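Possible thiol-disulfide isomerase (PDB 3HCZ) probably catalyses thiol-disulfide exchange as a thioredoxin-like protein, although its substrates and precise function are unknown. Local coordinates at residues Thr17-Thr22 / Glu78-Ile83; Gln66-Asn71 / Leu92-Ser97; Ala70-Lys75 / Thr101-Thr106. All coordinates share one frame; numbering follows the deposited sequence.

Overall arrangement
All three contacts lie around the edge of the thioredoxin-like sheet formed by strand 92-95. Interaction 2 pairs that strand with strand 65-71; interaction 1, its centre about 8 Å away, sets the 17-22 turn against helix 77-86. Interaction 3 shares Ala70 and Asn71 with interaction 2, its centre about 10 Å from that of interaction 2 and 14 Å from that of interaction 1. In sequence the 17-22 loop comes first, then strand 65-71, helix 77-86, strand 92-95 and helix 103-107, so the segments of interaction 1 alternate with the others. Trp79 packs on Asn71, and Asp96 bridges to Arg74. The beta-alpha-beta unit is thus tied at one sheet edge to the preceding loop and the following helix.

Interaction 1 of 3, residues Thr17-Thr22 / Glu78-Ile83; sequences TDTTGT and EWLKFI
Trp79 opens the contact from the helix side, its six-membered ring resting against the backbone of the 17-22 loop. Its CG stands anti to the backbone N (chi1 172°), and the far corner of the indole, CH2, meets the loop. Asp18 O lies at the ring edge, near the indole plane and 3.7 Å from Trp79 CH2, while Thr19 CA approaches the same carbon obliquely at 3.8 Å. Leu80 turns its CD2 methyl toward Thr19, and Leu80 CD2 lies 3.8 Å from Thr19 CG2, the two side chains crossing obliquely. Thr19 can offer this methyl because its CG2 is anti to its carbonyl carbon, with OG1 taking the place between N and C (chi1 54°).

The loop that receives the helix is a type I beta turn from Asp18 to Gly21, closed by the bond from Gly21 N to Asp18 O. Its first residue also forms an Asx turn, in which Asp18 OD1 accepts from Thr20 N at 2.9 Å; OD1 accepts in addition from Thr22 N and Thr20 OG1. Both amides come from above the carboxylate plane, whereas the hydroxyl meets OD1 on the syn side, close to that plane. Three donors thus grip one oxygen within the turn. Thr19 is the turn residue with the largest contact with the helix.

One turn after Trp79, Ile83 reaches Thr19 tip to tip, with Ile83 CD1 3.9 Å from Thr19 CG2. The same Ile83 methyl and Leu80 CD2 also sit over the rim of one face of the Trp79 ring, so Thr19 CG2 touches a small apolar cluster on the helix. Asn93 of strand 92-95 touches Thr19, Trp79 and Ile83, and Thr17 makes a backbone hydrogen bond with Arg95 of that strand, its OG1 being hydrogen-bonded to Ser97.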
loop_
_atom_site.group_PDB
_atom_site.type_symbol
_atom_site.label_atom_id
_atom_site.label_comp_id
_atom_site.label_asym_id
_atom_site.label_seq_id
_atom_site.Cartn_x
_atom_site.Cartn_y
_atom_site.Cartn_z
ATOM N N THR A 17 10.760 -1.163 -6.440
ATOM C CA THR A 17 10.938 -2.195 -7.449
ATOM C C THR A 17 10.130 -3.433 -7.080
ATOM O O THR A 17 9.965 -3.737 -5.897
ATOM C CB THR A 17 12.419 -2.584 -7.619
ATOM O OG1 THR A 17 12.987 -2.916 -6.345
ATOM C CG2 THR A 17 13.227 -1.410 -8.209
ATOM N N ASP A 18 9.664 -4.167 -8.096
ATOM C CA ASP A 18 8.827 -5.358 -7.863
ATOM C C ASP A 18 9.700 -6.581 -7.496
ATOM O O ASP A 18 10.907 -6.433 -7.266
ATOM C CB ASP A 18 7.871 -5.602 -9.054
ATOM C CG ASP A 18 8.599 -6.023 -10.332
ATOM O OD1 ASP A 18 9.783 -6.460 -10.266
ATOM O OD2 ASP A 18 7.971 -5.945 -11.442
ATOM N N THR A 19 9.093 -7.763 -7.410
ATOM C CA THR A 19 9.798 -8.979 -6.958
ATOM C C THR A 19 10.853 -9.444 -7.961
ATOM O O THR A 19 11.666 -10.319 -7.647
ATOM C CB THR A 19 8.818 -10.130 -6.639
ATOM O OG1 THR A 19 7.965 -10.376 -7.772
ATOM C CG2 THR A 19 7.942 -9.764 -5.441
ATOM N N THR A 20 10.879 -8.855 -9.149
ATOM C CA THR A 20 11.986 -9.134 -10.081
ATOM C C THR A 20 13.039 -8.053 -10.025
ATOM O O THR A 20 13.992 -8.106 -10.774
ATOM C CB THR A 20 11.540 -9.288 -11.559
ATOM O OG1 THR A 20 11.020 -8.029 -12.018
ATOM C CG2 THR A 20 10.491 -10.385 -11.682
ATOM N N GLY A 21 12.877 -7.070 -9.136
ATOM C CA GLY A 21 13.839 -5.969 -9.120
ATOM C C GLY A 21 13.594 -4.909 -10.158
ATOM O O GLY A 21 14.441 -4.011 -10.353
ATOM N N THR A 22 12.415 -4.952 -10.798
ATOM C CA THR A 22 12.127 -4.009 -11.848
ATOM C C THR A 22 11.312 -2.827 -11.321
ATOM O O THR A 22 10.369 -3.021 -10.523
ATOM C CB THR A 22 11.338 -4.701 -12.968
ATOM O OG1 THR A 22 12.082 -5.846 -13.382
ATOM C CG2 THR A 22 11.193 -3.779 -14.126
ATOM N N GLU A 78 13.803 -12.269 3.277
ATOM C CA GLU A 78 12.645 -12.518 4.138
ATOM C C GLU A 78 11.338 -12.022 3.504
ATOM O O GLU A 78 10.270 -12.634 3.676
ATOM C CB GLU A 78 12.825 -11.865 5.510
ATOM C CG GLU A 78 13.959 -12.538 6.321
ATOM C CD GLU A 78 13.788 -14.069 6.395
ATOM O OE1 GLU A 78 12.718 -14.555 6.867
ATOM O OE2 GLU A 78 14.732 -14.791 5.989
ATOM N N TRP A 79 11.445 -10.905 2.787
ATOM C CA TRP A 79 10.328 -10.369 2.033
ATOM C C TRP A 79 9.798 -11.422 1.038
ATOM O O TRP A 79 8.593 -11.720 1.003
ATOM C CB TRP A 79 10.830 -9.123 1.313
ATOM C CG TRP A 79 9.913 -8.496 0.326
ATOM C CD1 TRP A 79 8.593 -8.121 0.536
ATOM C CD2 TRP A 79 10.238 -8.096 -1.015
ATOM N NE1 TRP A 79 8.091 -7.518 -0.614
ATOM C CE2 TRP A 79 9.069 -7.513 -1.579
ATOM C CE3 TRP A 79 11.393 -8.175 -1.800
ATOM C CZ2 TRP A 79 9.036 -6.990 -2.895
ATOM C CZ3 TRP A 79 11.362 -7.671 -3.125
ATOM C CH2 TRP A 79 10.187 -7.083 -3.655
ATOM N N LEU A 80 10.699 -11.992 0.244
ATOM C CA LEU A 80 10.283 -12.962 -0.773
ATOM C C LEU A 80 9.751 -14.246 -0.125
ATOM O O LEU A 80 8.737 -14.811 -0.599
ATOM C CB LEU A 80 11.415 -13.254 -1.782
ATOM C CG LEU A 80 11.874 -12.017 -2.583
ATOM C CD1 LEU A 80 13.071 -12.257 -3.495
ATOM C CD2 LEU A 80 10.682 -11.492 -3.396
ATOM N N LYS A 81 10.418 -14.694 0.943
ATOM C CA LYS A 81 9.959 -15.862 1.695
ATOM C C LYS A 81 8.533 -15.676 2.226
ATOM O O LYS A 81 7.696 -16.586 2.173
ATOM C CB LYS A 81 10.914 -16.171 2.858
ATOM C CG LYS A 81 10.482 -17.398 3.667
ATOM C CD LYS A 81 11.418 -17.734 4.860
ATOM C CE LYS A 81 12.915 -17.574 4.526
ATOM N NZ LYS A 81 13.757 -17.631 5.785
ATOM N N PHE A 82 8.258 -14.498 2.748
ATOM C CA PHE A 82 6.914 -14.215 3.218
ATOM C C PHE A 82 5.920 -14.246 2.048
ATOM O O PHE A 82 4.855 -14.861 2.167
ATOM C CB PHE A 82 6.881 -12.849 3.883
ATOM C CG PHE A 82 5.603 -12.547 4.588
ATOM C CD1 PHE A 82 5.513 -12.671 5.977
ATOM C CD2 PHE A 82 4.508 -12.081 3.875
ATOM C CE1 PHE A 82 4.334 -12.376 6.650
ATOM C CE2 PHE A 82 3.319 -11.768 4.528
ATOM C CZ PHE A 82 3.223 -11.901 5.923
ATOM N N ILE A 83 6.249 -13.565 0.947
ATOM C CA ILE A 83 5.320 -13.538 -0.215
ATOM C C ILE A 83 4.942 -14.948 -0.669
ATOM O O ILE A 83 3.748 -15.254 -0.828
ATOM C CB ILE A 83 5.858 -12.695 -1.376
ATOM C CG1 ILE A 83 5.896 -11.240 -0.929
ATOM C CG2 ILE A 83 5.018 -12.946 -2.692
ATOM C CD1 ILE A 83 6.749 -10.338 -1.813
#

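Interaction 2 of 3, residues Gln66-Asn71 / Leu92-Ser97; sequences QVYAAN and LNVRDS
With CG anti to the backbone N (chi1 -165° in Tyr68, -175° in Leu92), the side chains of Tyr68 and Leu92 run side by side in the same direction, and Leu92 CD2 reaches Tyr68 CD1 at 3.6 Å. Val94 CG1 is anti to the carbonyl carbon (chi1 -65°), which leaves CG2 between the backbone N and the carbonyl carbon, over one face of the Tyr68 ring in a CH-pi contact, with Val94 CG2 3.8 Å from the ring centroid and offset toward the rim.

The strands are parallel. Ala69 donates its N to Leu92 O and accepts at its O from Val94 N at 2.9 Å, a straight bond; Asn71 N binds Val94 O. Near Gln66 the ladder is looser, since Leu92 N makes only weak bonds to Val67 O and Gln66 OE1. A water donates to both Ala69 O and Asn93 OD1, and a second joins Asn71 O to Asp96 N.

Both strands belong to a beta-alpha-beta unit whose helix 77-86 lies on the Asn71, Asn93 and Arg95 face, where Trp79 touches all three. Strand 33-39 flanks strand 65-71 on its other side, while helix 49-60 packs against Gln66 and Val67.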
loop_
_atom_site.group_PDB
_atom_site.type_symbol
_atom_site.label_atom_id
_atom_site.label_comp_id
_atom_site.label_asym_id
_atom_site.label_seq_id
_atom_site.Cartn_x
_atom_site.Cartn_y
_atom_site.Cartn_z
ATOM N N GLN A 66 -5.866 -1.542 -6.785
ATOM C CA GLN A 66 -4.563 -2.193 -6.643
ATOM C C GLN A 66 -4.024 -1.937 -5.223
ATOM O O GLN A 66 -4.311 -0.873 -4.628
ATOM C CB GLN A 66 -3.573 -1.709 -7.738
ATOM C CG GLN A 66 -2.133 -2.325 -7.649
ATOM C CD GLN A 66 -2.166 -3.824 -7.769
ATOM O OE1 GLN A 66 -2.422 -4.526 -6.789
ATOM N NE2 GLN A 66 -1.945 -4.339 -8.988
ATOM N N VAL A 67 -3.236 -2.875 -4.691
ATOM C CA VAL A 67 -2.458 -2.609 -3.470
ATOM C C VAL A 67 -0.976 -2.475 -3.871
ATOM O O VAL A 67 -0.403 -3.373 -4.514
ATOM C CB VAL A 67 -2.588 -3.722 -2.410
ATOM C CG1 VAL A 67 -1.681 -3.421 -1.174
ATOM C CG2 VAL A 67 -4.072 -3.926 -1.974
ATOM N N TYR A 68 -0.416 -1.314 -3.530
ATOM C CA TYR A 68 1.003 -1.040 -3.706
ATOM C C TYR A 68 1.567 -1.461 -2.366
ATOM O O TYR A 68 1.554 -0.663 -1.382
ATOM C CB TYR A 68 1.202 0.457 -4.007
ATOM C CG TYR A 68 2.586 0.793 -4.552
ATOM C CD1 TYR A 68 2.855 0.679 -5.922
ATOM C CD2 TYR A 68 3.577 1.283 -3.712
ATOM C CE1 TYR A 68 4.123 1.000 -6.437
ATOM C CE2 TYR A 68 4.861 1.631 -4.222
ATOM C CZ TYR A 68 5.113 1.474 -5.575
ATOM O OH TYR A 68 6.378 1.803 -6.052
ATOM N N ALA A 69 1.992 -2.741 -2.284
ATOM C CA ALA A 69 2.367 -3.322 -1.013
ATOM C C ALA A 69 3.865 -3.030 -0.835
ATOM O O ALA A 69 4.723 -3.727 -1.405
ATOM C CB ALA A 69 2.067 -4.829 -0.936
ATOM N N ALA A 70 4.141 -1.950 -0.117
ATOM C CA ALA A 70 5.505 -1.374 -0.008
ATOM C C ALA A 70 6.209 -1.997 1.212
ATOM O O ALA A 70 6.034 -1.557 2.352
ATOM C CB ALA A 70 5.410 0.153 0.122
ATOM N N ASN A 71 6.992 -3.043 0.961
ATOM C CA ASN A 71 7.748 -3.633 2.020
ATOM C C ASN A 71 8.938 -2.709 2.360
ATOM O O ASN A 71 9.612 -2.220 1.450
ATOM C CB ASN A 71 8.187 -5.029 1.609
ATOM C CG ASN A 71 9.082 -5.647 2.620
ATOM O OD1 ASN A 71 10.298 -5.406 2.622
ATOM N ND2 ASN A 71 8.505 -6.483 3.494
ATOM N N LEU A 92 0.607 -5.806 -6.134
ATOM C CA LEU A 92 1.900 -5.139 -6.446
ATOM C C LEU A 92 2.879 -5.081 -5.262
ATOM O O LEU A 92 3.012 -4.044 -4.585
ATOM C CB LEU A 92 1.700 -3.776 -7.108
ATOM C CG LEU A 92 2.956 -3.034 -7.578
ATOM C CD1 LEU A 92 3.935 -3.982 -8.334
ATOM C CD2 LEU A 92 2.513 -1.866 -8.495
ATOM N N ASN A 93 3.548 -6.213 -5.002
ATOM C CA ASN A 93 4.632 -6.223 -4.021
ATOM C C ASN A 93 5.856 -5.472 -4.528
ATOM O O ASN A 93 6.382 -5.798 -5.612
ATOM C CB ASN A 93 5.054 -7.657 -3.714
ATOM C CG ASN A 93 3.988 -8.411 -2.948
ATOM O OD1 ASN A 93 3.670 -8.048 -1.809
ATOM N ND2 ASN A 93 3.438 -9.479 -3.558
ATOM N N VAL A 94 6.282 -4.482 -3.767
ATOM C CA VAL A 94 7.502 -3.752 -4.065
ATOM C C VAL A 94 8.391 -3.609 -2.824
ATOM O O VAL A 94 7.922 -3.780 -1.679
ATOM C CB VAL A 94 7.241 -2.332 -4.688
ATOM C CG1 VAL A 94 6.578 -2.448 -6.071
ATOM C CG2 VAL A 94 6.372 -1.428 -3.763
ATOM N N ARG A 95 9.670 -3.313 -3.077
ATOM C CA ARG A 95 10.622 -3.039 -2.005
ATOM C C ARG A 95 11.528 -1.929 -2.535
ATOM O O ARG A 95 11.645 -1.765 -3.762
ATOM C CB ARG A 95 11.440 -4.314 -1.654
ATOM C CG ARG A 95 12.113 -4.241 -0.283
ATOM C CD ARG A 95 12.983 -5.495 0.049
ATOM N NE ARG A 95 14.127 -5.722 -0.867
ATOM C CZ ARG A 95 15.249 -4.998 -0.866
ATOM N NH1 ARG A 95 16.197 -5.261 -1.732
ATOM N NH2 ARG A 95 15.404 -3.960 -0.047
ATOM N N ASP A 96 12.206 -1.204 -1.645
ATOM C CA ASP A 96 13.132 -0.146 -2.056
ATOM C C ASP A 96 14.543 -0.616 -2.380
ATOM O O ASP A 96 15.531 -0.145 -1.800
ATOM C CB ASP A 96 13.091 0.973 -0.998
ATOM C CG ASP A 96 13.801 2.248 -1.463
ATOM O OD1 ASP A 96 13.740 2.600 -2.674
ATOM O OD2 ASP A 96 14.462 2.876 -0.630
ATOM N N SER A 97 14.652 -1.513 -3.365
ATOM C CA SER A 97 15.906 -2.182 -3.639
ATOM C C SER A 97 16.919 -1.228 -4.268
ATOM O O SER A 97 18.121 -1.503 -4.257
ATOM C CB SER A 97 15.716 -3.406 -4.577
ATOM O OG SER A 97 15.480 -3.027 -5.919
HETATM O O HOH W 1 5.526 -6.190 -0.605
HETATM O O HOH W 2 12.096 -1.247 1.146
#

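Interaction 3 of 3, residues Ala70-Lys75 / Thr101-Thr106; sequences ANIERK and TDFKIT
Phe103 presents its two faces to different partners: Ile72 CG2 lies over the centre of one, 3.8 Å from the ring centroid and only 6° off the normal, while Thr101 CG2 covers the opposite face toward its rim. The first is a CH-pi contact; the second comes from two residues earlier in the chain. Ile72 can present this methyl because CG2 stands anti to its carbonyl carbon, with CG1 between N and C (chi1 65°).

The Arg74 and Phe103 side chains slide past each other in opposite directions, and Phe103 CE2, 3.6 Å from Arg74 NH2, lies over one face of the guanidinium, whose plane is 44° from that of the ring. At the edge of the guanidinium, in its plane, lies Thr101 O, which accepts from Arg74 NH2 at 2.8 Å, nearly along the C=O axis. Arg74 NH1 forms a salt bridge with Asp96, which also accepts from Thr101 N, so both residues hold the backbone of Thr101.

Asn71 shapes the end of strand 65-71 as an Asx turn, its OD1 accepting from Glu73 N at 3.0 Å. Asp102 is the N-cap of the short, weakly bonded helix 103-107, with OD2 accepting from Ile105 N. A sulfate ion, probably from the crystallisation liquor, binds Arg74 NH2 and Lys104 N, an anion position of the kind often found at the N-terminus of a helix.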
loop_
_atom_site.group_PDB
_atom_site.type_symbol
_atom_site.label_atom_id
_atom_site.label_comp_id
_atom_site.label_asym_id
_atom_site.label_seq_id
_atom_site.Cartn_x
_atom_site.Cartn_y
_atom_site.Cartn_z
ATOM N N ALA A 70 4.141 -1.950 -0.117
ATOM C CA ALA A 70 5.505 -1.374 -0.008
ATOM C C ALA A 70 6.209 -1.997 1.212
ATOM O O ALA A 70 6.034 -1.557 2.352
ATOM C CB ALA A 70 5.410 0.153 0.122
ATOM N N ASN A 71 6.992 -3.043 0.961
ATOM C CA ASN A 71 7.748 -3.633 2.020
ATOM C C ASN A 71 8.938 -2.709 2.360
ATOM O O ASN A 71 9.612 -2.220 1.450
ATOM C CB ASN A 71 8.187 -5.029 1.609
ATOM C CG ASN A 71 9.082 -5.647 2.620
ATOM O OD1 ASN A 71 10.298 -5.406 2.622
ATOM N ND2 ASN A 71 8.505 -6.483 3.494
ATOM N N ILE A 72 9.139 -2.425 3.656
ATOM C CA ILE A 72 10.138 -1.436 4.087
ATOM C C ILE A 72 11.539 -1.997 4.343
ATOM O O ILE A 72 12.409 -1.279 4.863
ATOM C CB ILE A 72 9.628 -0.618 5.300
ATOM C CG1 ILE A 72 9.438 -1.519 6.552
ATOM C CG2 ILE A 72 8.328 0.071 4.924
ATOM C CD1 ILE A 72 9.440 -0.760 7.864
ATOM N N GLU A 73 11.802 -3.254 3.972
ATOM C CA GLU A 73 13.040 -3.920 4.438
ATOM C C GLU A 73 14.177 -3.607 3.502
ATOM O O GLU A 73 13.935 -3.216 2.364
ATOM C CB GLU A 73 12.842 -5.441 4.492
ATOM C CG GLU A 73 11.778 -5.869 5.525
ATOM C CD GLU A 73 11.567 -7.366 5.547
ATOM O OE1 GLU A 73 12.537 -8.123 5.842
ATOM O OE2 GLU A 73 10.444 -7.803 5.256
ATOM N N ARG A 74 15.412 -3.811 3.956
ATOM C CA ARG A 74 16.582 -3.452 3.158
ATOM C C ARG A 74 17.295 -4.643 2.538
ATOM O O ARG A 74 18.416 -4.497 2.034
ATOM C CB ARG A 74 17.550 -2.587 4.002
ATOM C CG ARG A 74 16.923 -1.263 4.472
ATOM C CD ARG A 74 16.612 -0.367 3.228
ATOM N NE ARG A 74 15.945 0.888 3.582
ATOM C CZ ARG A 74 15.465 1.733 2.660
ATOM N NH1 ARG A 74 15.665 1.475 1.362
ATOM N NH2 ARG A 74 14.850 2.852 3.026
ATOM N N LYS A 75 16.674 -5.822 2.634
ATOM C CA LYS A 75 17.145 -7.055 1.983
ATOM C C LYS A 75 15.947 -7.771 1.354
ATOM O O LYS A 75 14.804 -7.577 1.779
ATOM C CB LYS A 75 17.798 -8.002 2.981
ATOM C CG LYS A 75 18.991 -7.435 3.699
ATOM C CD LYS A 75 19.549 -8.406 4.724
ATOM C CE LYS A 75 20.652 -7.732 5.544
ATOM N NZ LYS A 75 21.632 -8.726 6.101
ATOM N N THR A 101 13.984 5.636 -1.202
ATOM C CA THR A 101 12.902 5.992 -0.297
ATOM C C THR A 101 13.340 6.075 1.128
ATOM O O THR A 101 13.905 5.146 1.715
ATOM C CB THR A 101 11.704 5.011 -0.344
ATOM O OG1 THR A 101 11.416 4.612 -1.703
ATOM C CG2 THR A 101 10.493 5.632 0.359
ATOM N N ASP A 102 13.066 7.210 1.703
ATOM C CA ASP A 102 13.353 7.415 3.082
ATOM C C ASP A 102 12.029 7.254 3.835
ATOM O O ASP A 102 11.237 8.194 3.804
ATOM C CB ASP A 102 13.837 8.849 3.198
ATOM C CG ASP A 102 14.443 9.128 4.533
ATOM O OD1 ASP A 102 15.370 9.990 4.586
ATOM O OD2 ASP A 102 14.002 8.485 5.523
ATOM N N PHE A 103 11.742 6.090 4.450
ATOM C CA PHE A 103 10.354 5.835 4.925
ATOM C C PHE A 103 9.963 6.732 6.098
ATOM O O PHE A 103 8.793 7.113 6.256
ATOM C CB PHE A 103 10.094 4.367 5.242
ATOM C CG PHE A 103 10.183 3.469 4.040
ATOM C CD1 PHE A 103 9.150 3.400 3.146
ATOM C CD2 PHE A 103 11.302 2.679 3.842
ATOM C CE1 PHE A 103 9.201 2.586 2.005
ATOM C CE2 PHE A 103 11.379 1.856 2.719
ATOM C CZ PHE A 103 10.334 1.789 1.811
ATOM N N LYS A 104 10.954 7.077 6.897
ATOM C CA LYS A 104 10.747 8.007 7.998
ATOM C C LYS A 104 10.568 9.458 7.590
ATOM O O LYS A 104 9.596 10.085 7.994
ATOM C CB LYS A 104 11.860 7.890 9.010
ATOM C CG LYS A 104 11.429 7.137 10.244
ATOM C CD LYS A 104 11.974 5.735 10.212
ATOM C CE LYS A 104 12.671 5.478 11.525
ATOM N NZ LYS A 104 13.279 4.135 11.478
ATOM N N ILE A 105 11.460 9.999 6.767
ATOM C CA ILE A 105 11.276 11.388 6.327
ATOM C C ILE A 105 10.021 11.511 5.453
ATOM O O ILE A 105 9.138 12.312 5.740
ATOM C CB ILE A 105 12.515 12.000 5.591
ATOM C CG1 ILE A 105 13.704 12.126 6.552
ATOM C CG2 ILE A 105 12.139 13.359 4.850
ATOM C CD1 ILE A 105 15.001 12.637 5.904
ATOM N N THR A 106 9.937 10.712 4.394
ATOM C CA THR A 106 8.886 10.911 3.403
ATOM C C THR A 106 7.465 10.499 3.869
ATOM O O THR A 106 6.491 11.201 3.588
ATOM C CB THR A 106 9.296 10.275 2.042
ATOM O OG1 THR A 106 10.601 10.765 1.676
ATOM C CG2 THR A 106 8.324 10.664 0.949
#